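PfVFT1 (Plasmodium falciparum, PDB 5JKQ) is a bi-lobed Venus flytrap protein of the solute-binding kind that probably binds a small ligand between its lobes. Local coordinates at residues 109-114 against 125-130; 17-22 against 115-120. The protein carries 3 engineered substitutions. All blocks are in the same frame, centred on the assembly; numbering follows the deposited sequence.

Overall arrangement
Contacts 1 and 2 lie in the same part of the fold, with centres about 10 Å apart, on the same side of the chain's centre and 18 and 21 Å from it. Helix 102-118 serves both: its 109-114 turns meet strand 126-132 in contact 1, and its C-terminal turn meets helix 14-29 in contact 2. Along the chain the segments alternate, in the order 17-22, 109-114, 115-120 and 125-130. The two contacts also touch: Ile125 N lies 3.2 Å from Ser115 OG, a probable hydrogen bond, and Ile125 CG1 packs on Phe119 CE2. One helix thus joins the parallel sheet to the N-terminal helix within this bi-lobed architecture.

Contact 1 (109-114 against 125-130); sequences IIWETI and INIAYN. Engineered in segment 125-130: Ala128 (natural residue Thr).
In one lobe of the bi-lobed Venus flytrap architecture, helix 102-118 packs against a small parallel sheet, across strand 126-132 and its central neighbour 77-83, and brings Trp111 against Ile125, just ahead of strand 126-132, and Ile127 within it. The nearest CA pair, Trp111 and Ile125, is 7.1 Å apart, and the contact is purely apolar. Ile125 comes to the rim of the indole: its CD1 lies close to the ring plane, 4.1 Å from Trp111 CE3, with CZ3 almost as near. Ile127 reaches the root of the same side chain instead, its CD1 standing 4.0 Å from Trp111 CB. The first torsion of Trp111 (chi1 -82°) sets CG beside the backbone N and anti to the carbonyl carbon, and chi2 near 104° turns the indole so that its benzo edge meets Ile125. From its own helix, Ile114 lays CD1 over one face of the indole, 3.6 Å above the plane and offset toward the rim. Ile114 CG2 also approaches Ile125 CD1, at 4.3 Å, so that methyl meets both helix side chains. Three of the four touching residues are buried. Around them, Trp111 also packs on Leu16 of helix 14-29 and on Val78 of strand 77-83, while Ile127 touches Ile80 of that central strand, which pairs in parallel with strand 126-132 through backbone bonds such as those of Asn126 with Val78.

Contact 2 (17-22 against 115-120); sequences IDIYHA and SKHIFN
Ile19 puts a single methyl group, CD1, against two side chains of the 115-120 segment. Its closest approach is to Ile118, with CD1 3.8 Å from Ile118 CG1 and 3.9 Å from Ile118 CD1; the two isoleucine side chains cross at about a right angle, so the end of one meets the flank of the other. The second neighbour is His117, whose CD2 lies 4.0 Å from Ile19 CD1. Here the methyl comes in the plane of the imidazole, at its edge, and the contact is one of packing rather than a CH-pi arrangement over the ring face.

Torsions explain how the groups meet. In Ile19, CG1 extends anti to the backbone N (chi1 -163°) and chi2 near 159° keeps the chain extended, so that CD1 reaches the other helix. The CB of Ile118 does not lead directly to Ile19, but its CG1-CD1 arm closes the distance.

The motif is helix against helix, with helix 14-29 meeting the last turn of helix 102-118. The backbones remain well separated, Ile19 CA and His117 CA being 9.3 Å apart, and only 94 Å² is buried between the segments. Phe119 is the first residue to leave helical backbone angles, so both partners of Ile19 sit just before that break; the backbone bond from Phe119 N to Ser115 O, 2.8 Å long, closes the final turn.

Farther out, the polar end of His117 is held by a hydrogen bond between NE2 and Ile59 O, which probably helps hold the imidazole so that its CD2 edge meets Ile19. Helix 68-75 adds Leu69 beside Ile19 and Ile73 beside Ile118, and Ile114 of helix 102-118 packs on Ile19 as well.

Contact 1 (109-114 against 125-130)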
loop_
_atom_site.group_PDB
_atom_site.type_symbol
_atom_site.label_atom_id
_atom_site.label_comp_id
_atom_site.label_asym_id
_atom_site.label_seq_id
_atom_site.Cartn_x
_atom_site.Cartn_y
_atom_site.Cartn_z
ATOM N N ILE A 109 -10.582 -11.923 1.280
ATOM C CA ILE A 109 -10.487 -12.865 0.170
ATOM C C ILE A 109 -9.113 -13.541 0.133
ATOM O O ILE A 109 -8.990 -14.671 -0.338
ATOM C CB ILE A 109 -10.769 -12.186 -1.190
ATOM C CG1 ILE A 109 -9.801 -11.023 -1.432
ATOM C CG2 ILE A 109 -12.221 -11.719 -1.243
ATOM C CD1 ILE A 109 -9.886 -10.432 -2.821
ATOM N N ILE A 110 -8.089 -12.861 0.637
ATOM C CA ILE A 110 -6.758 -13.458 0.700
ATOM C C ILE A 110 -6.787 -14.652 1.644
ATOM O O ILE A 110 -6.273 -15.719 1.315
ATOM C CB ILE A 110 -5.687 -12.435 1.150
ATOM C CG1 ILE A 110 -5.335 -11.514 -0.020
ATOM C CG2 ILE A 110 -4.410 -13.138 1.646
ATOM C CD1 ILE A 110 -4.434 -10.346 0.350
ATOM N N TRP A 111 -7.408 -14.473 2.808
ATOM C CA TRP A 111 -7.453 -15.528 3.815
ATOM C C TRP A 111 -8.553 -16.548 3.537
ATOM O O TRP A 111 -8.480 -17.683 4.008
ATOM C CB TRP A 111 -7.623 -14.922 5.208
ATOM C CG TRP A 111 -6.316 -14.447 5.757
ATOM C CD1 TRP A 111 -5.880 -13.157 5.846
ATOM C CD2 TRP A 111 -5.255 -15.265 6.261
ATOM N NE1 TRP A 111 -4.616 -13.121 6.386
ATOM C CE2 TRP A 111 -4.211 -14.403 6.649
ATOM C CE3 TRP A 111 -5.089 -16.643 6.428
ATOM C CZ2 TRP A 111 -3.018 -14.875 7.194
ATOM C CZ3 TRP A 111 -3.904 -17.109 6.969
ATOM C CH2 TRP A 111 -2.885 -16.227 7.345
ATOM N N GLU A 112 -9.564 -16.151 2.771
ATOM C CA GLU A 112 -10.546 -17.108 2.272
ATOM C C GLU A 112 -9.858 -18.074 1.314
ATOM O O GLU A 112 -10.109 -19.279 1.339
ATOM C CB GLU A 112 -11.707 -16.395 1.577
ATOM C CG GLU A 112 -12.718 -15.779 2.537
ATOM C CD GLU A 112 -13.685 -14.823 1.856
ATOM O OE1 GLU A 112 -13.681 -14.747 0.608
ATOM O OE2 GLU A 112 -14.452 -14.145 2.573
ATOM N N THR A 113 -8.981 -17.527 0.478
ATOM C CA THR A 113 -8.216 -18.316 -0.478
ATOM C C THR A 113 -7.226 -19.221 0.252
ATOM O O THR A 113 -7.067 -20.392 -0.096
ATOM C CB THR A 113 -7.457 -17.407 -1.471
ATOM O OG1 THR A 113 -8.385 -16.545 -2.142
ATOM C CG2 THR A 113 -6.702 -18.232 -2.503
ATOM N N ILE A 114 -6.567 -18.672 1.267
ATOM C CA ILE A 114 -5.626 -19.439 2.073
ATOM C C ILE A 114 -6.358 -20.568 2.792
ATOM O O ILE A 114 -5.865 -21.695 2.863
ATOM C CB ILE A 114 -4.898 -18.536 3.099
ATOM C CG1 ILE A 114 -3.918 -17.614 2.373
ATOM C CG2 ILE A 114 -4.134 -19.366 4.136
ATOM C CD1 ILE A 114 -3.459 -16.424 3.192
ATOM N N ILE A 125 -10.498 -20.270 8.518
ATOM C CA ILE A 125 -9.677 -19.411 9.361
ATOM C C ILE A 125 -10.387 -18.086 9.609
ATOM O O ILE A 125 -10.793 -17.398 8.671
ATOM C CB ILE A 125 -8.294 -19.159 8.728
ATOM C CG1 ILE A 125 -7.578 -20.492 8.499
ATOM C CG2 ILE A 125 -7.441 -18.271 9.627
ATOM C CD1 ILE A 125 -6.360 -20.394 7.613
ATOM N N ASN A 126 -10.541 -17.740 10.882
ATOM C CA ASN A 126 -11.187 -16.495 11.267
ATOM C C ASN A 126 -10.203 -15.331 11.213
ATOM O O ASN A 126 -9.038 -15.478 11.581
ATOM C CB ASN A 126 -11.787 -16.621 12.671
ATOM C CG ASN A 126 -12.539 -15.375 13.098
ATOM O OD1 ASN A 126 -13.678 -15.149 12.686
ATOM N ND2 ASN A 126 -11.907 -14.561 13.936
ATOM N N ILE A 127 -10.675 -14.184 10.733
ATOM C CA ILE A 127 -9.881 -12.960 10.721
ATOM C C ILE A 127 -10.244 -12.108 11.934
ATOM O O ILE A 127 -11.387 -11.669 12.075
ATOM C CB ILE A 127 -10.101 -12.147 9.422
ATOM C CG1 ILE A 127 -9.596 -12.927 8.210
ATOM C CG2 ILE A 127 -9.387 -10.808 9.479
ATOM C CD1 ILE A 127 -10.670 -13.715 7.493
ATOM N N ALA A 128 -9.265 -11.889 12.808
ATOM C CA ALA A 128 -9.448 -11.053 13.990
ATOM C C ALA A 128 -8.669 -9.751 13.848
ATOM O O ALA A 128 -7.442 -9.741 13.918
ATOM C CB ALA A 128 -9.007 -11.799 15.239
ATOM N N TYR A 129 -9.388 -8.650 13.650
ATOM C CA TYR A 129 -8.761 -7.338 13.541
ATOM C C TYR A 129 -8.533 -6.710 14.913
ATOM O O TYR A 129 -9.451 -6.632 15.729
ATOM C CB TYR A 129 -9.617 -6.404 12.684
ATOM C CG TYR A 129 -9.201 -6.347 11.233
ATOM C CD1 TYR A 129 -8.131 -5.558 10.832
ATOM C CD2 TYR A 129 -9.878 -7.075 10.265
ATOM C CE1 TYR A 129 -7.745 -5.495 9.510
ATOM C CE2 TYR A 129 -9.498 -7.020 8.938
ATOM C CZ TYR A 129 -8.431 -6.228 8.566
ATOM O OH TYR A 129 -8.046 -6.167 7.247
ATOM N N ASN A 130 -7.299 -6.277 15.161
ATOM C CA ASN A 130 -6.966 -5.487 16.344
ATOM C C ASN A 130 -6.440 -4.122 15.920
ATOM O O ASN A 130 -5.653 -4.021 14.979
ATOM C CB ASN A 130 -5.931 -6.208 17.212
ATOM C CG ASN A 130 -6.469 -7.488 17.822
ATOM O OD1 ASN A 130 -7.376 -8.117 17.278
ATOM N ND2 ASN A 130 -5.912 -7.879 18.959
#

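Contact 2 (17-22 against 115-120)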
loop_
_atom_site.group_PDB
_atom_site.type_symbol
_atom_site.label_atom_id
_atom_site.label_comp_id
_atom_site.label_asym_id
_atom_site.label_seq_id
_atom_site.Cartn_x
_atom_site.Cartn_y
_atom_site.Cartn_z
ATOM N N ILE A 17 4.360 -15.566 4.867
ATOM C CA ILE A 17 4.538 -14.616 3.773
ATOM C C ILE A 17 4.359 -15.304 2.422
ATOM O O ILE A 17 3.779 -14.732 1.500
ATOM C CB ILE A 17 5.933 -13.948 3.839
ATOM C CG1 ILE A 17 6.026 -13.053 5.073
ATOM C CG2 ILE A 17 6.211 -13.100 2.593
ATOM C CD1 ILE A 17 7.438 -12.754 5.503
ATOM N N ASP A 18 4.854 -16.531 2.311
ATOM C CA ASP A 18 4.812 -17.255 1.045
ATOM C C ASP A 18 3.392 -17.672 0.670
ATOM O O ASP A 18 2.969 -17.482 -0.470
ATOM C CB ASP A 18 5.716 -18.487 1.105
ATOM C CG ASP A 18 7.181 -18.127 1.266
ATOM O OD1 ASP A 18 7.577 -17.020 0.841
ATOM O OD2 ASP A 18 7.939 -18.953 1.815
ATOM N N ILE A 19 2.657 -18.245 1.618
ATOM C CA ILE A 19 1.288 -18.658 1.344
ATOM C C ILE A 19 0.425 -17.422 1.109
ATOM O O ILE A 19 -0.538 -17.457 0.345
ATOM C CB ILE A 19 0.708 -19.517 2.490
ATOM C CG1 ILE A 19 -0.528 -20.277 2.005
ATOM C CG2 ILE A 19 0.396 -18.665 3.727
ATOM C CD1 ILE A 19 -0.859 -21.495 2.842
ATOM N N TYR A 20 0.795 -16.324 1.759
ATOM C CA TYR A 20 0.149 -15.037 1.545
ATOM C C TYR A 20 0.361 -14.571 0.105
ATOM O O TYR A 20 -0.589 -14.185 -0.575
ATOM C CB TYR A 20 0.688 -14.015 2.548
ATOM C CG TYR A 20 0.501 -12.562 2.177
ATOM C CD1 TYR A 20 -0.667 -11.882 2.501
ATOM C CD2 TYR A 20 1.511 -11.859 1.536
ATOM C CE1 TYR A 20 -0.829 -10.549 2.174
ATOM C CE2 TYR A 20 1.359 -10.529 1.206
ATOM C CZ TYR A 20 0.192 -9.877 1.527
ATOM O OH TYR A 20 0.056 -8.552 1.193
ATOM N N HIS A 21 1.605 -14.628 -0.361
ATOM C CA HIS A 21 1.925 -14.250 -1.736
ATOM C C HIS A 21 1.282 -15.203 -2.733
ATOM O O HIS A 21 0.865 -14.797 -3.820
ATOM C CB HIS A 21 3.437 -14.228 -1.953
ATOM C CG HIS A 21 4.122 -13.055 -1.330
ATOM N ND1 HIS A 21 5.471 -13.045 -1.046
ATOM C CD2 HIS A 21 3.647 -11.847 -0.944
ATOM C CE1 HIS A 21 5.796 -11.884 -0.507
ATOM N NE2 HIS A 21 4.708 -11.140 -0.432
ATOM N N ALA A 22 1.213 -16.475 -2.358
ATOM C CA ALA A 22 0.628 -17.490 -3.221
ATOM C C ALA A 22 -0.869 -17.260 -3.393
ATOM O O ALA A 22 -1.424 -17.492 -4.468
ATOM C CB ALA A 22 0.890 -18.868 -2.659
ATOM N N SER A 115 -7.543 -20.260 3.312
ATOM C CA SER A 115 -8.331 -21.241 4.043
ATOM C C SER A 115 -8.708 -22.426 3.156
ATOM O O SER A 115 -8.751 -23.564 3.620
ATOM C CB SER A 115 -9.593 -20.596 4.618
ATOM O OG SER A 115 -9.273 -19.640 5.612
ATOM N N LYS A 116 -8.968 -22.159 1.880
ATOM C CA LYS A 116 -9.379 -23.208 0.953
ATOM C C LYS A 116 -8.216 -24.113 0.544
ATOM O O LYS A 116 -8.426 -25.147 -0.089
ATOM C CB LYS A 116 -10.026 -22.594 -0.291
ATOM C CG LYS A 116 -11.481 -22.195 -0.080
ATOM C CD LYS A 116 -12.127 -21.674 -1.357
ATOM C CE LYS A 116 -11.658 -20.269 -1.696
ATOM N NZ LYS A 116 -12.320 -19.741 -2.924
ATOM N N HIS A 117 -6.997 -23.729 0.913
ATOM C CA HIS A 117 -5.823 -24.548 0.625
ATOM C C HIS A 117 -5.353 -25.291 1.871
ATOM O O HIS A 117 -5.087 -26.492 1.820
ATOM C CB HIS A 117 -4.684 -23.695 0.071
ATOM C CG HIS A 117 -3.422 -24.465 -0.150
ATOM N ND1 HIS A 117 -3.390 -25.647 -0.859
ATOM C CD2 HIS A 117 -2.152 -24.238 0.260
ATOM C CE1 HIS A 117 -2.153 -26.111 -0.882
ATOM N NE2 HIS A 117 -1.382 -25.274 -0.210
ATOM N N ILE A 118 -5.233 -24.578 2.985
ATOM C CA ILE A 118 -4.863 -25.217 4.243
ATOM C C ILE A 118 -5.979 -26.156 4.666
ATOM O O ILE A 118 -5.739 -27.314 5.013
ATOM C CB ILE A 118 -4.603 -24.198 5.363
ATOM C CG1 ILE A 118 -3.455 -23.262 4.967
ATOM C CG2 ILE A 118 -4.288 -24.924 6.674
ATOM C CD1 ILE A 118 -3.094 -22.208 6.012
ATOM N N PHE A 119 -7.199 -25.630 4.637
ATOM C CA PHE A 119 -8.394 -26.399 4.953
ATOM C C PHE A 119 -9.190 -26.600 3.665
ATOM O O PHE A 119 -8.605 -26.619 2.582
ATOM C CB PHE A 119 -9.210 -25.684 6.031
ATOM C CG PHE A 119 -8.490 -25.562 7.340
ATOM C CD1 PHE A 119 -8.405 -26.646 8.198
ATOM C CD2 PHE A 119 -7.889 -24.371 7.710
ATOM C CE1 PHE A 119 -7.739 -26.543 9.401
ATOM C CE2 PHE A 119 -7.222 -24.261 8.914
ATOM C CZ PHE A 119 -7.146 -25.348 9.762
ATOM N N ASN A 120 -10.507 -26.748 3.778
ATOM C CA ASN A 120 -11.349 -27.036 2.619
ATOM C C ASN A 120 -12.607 -26.162 2.597
ATOM O O ASN A 120 -13.665 -26.588 2.131
ATOM C CB ASN A 120 -11.728 -28.520 2.611
ATOM C CG ASN A 120 -11.888 -29.078 1.208
ATOM O OD1 ASN A 120 -10.941 -29.089 0.419
ATOM N ND2 ASN A 120 -13.085 -29.569 0.898
#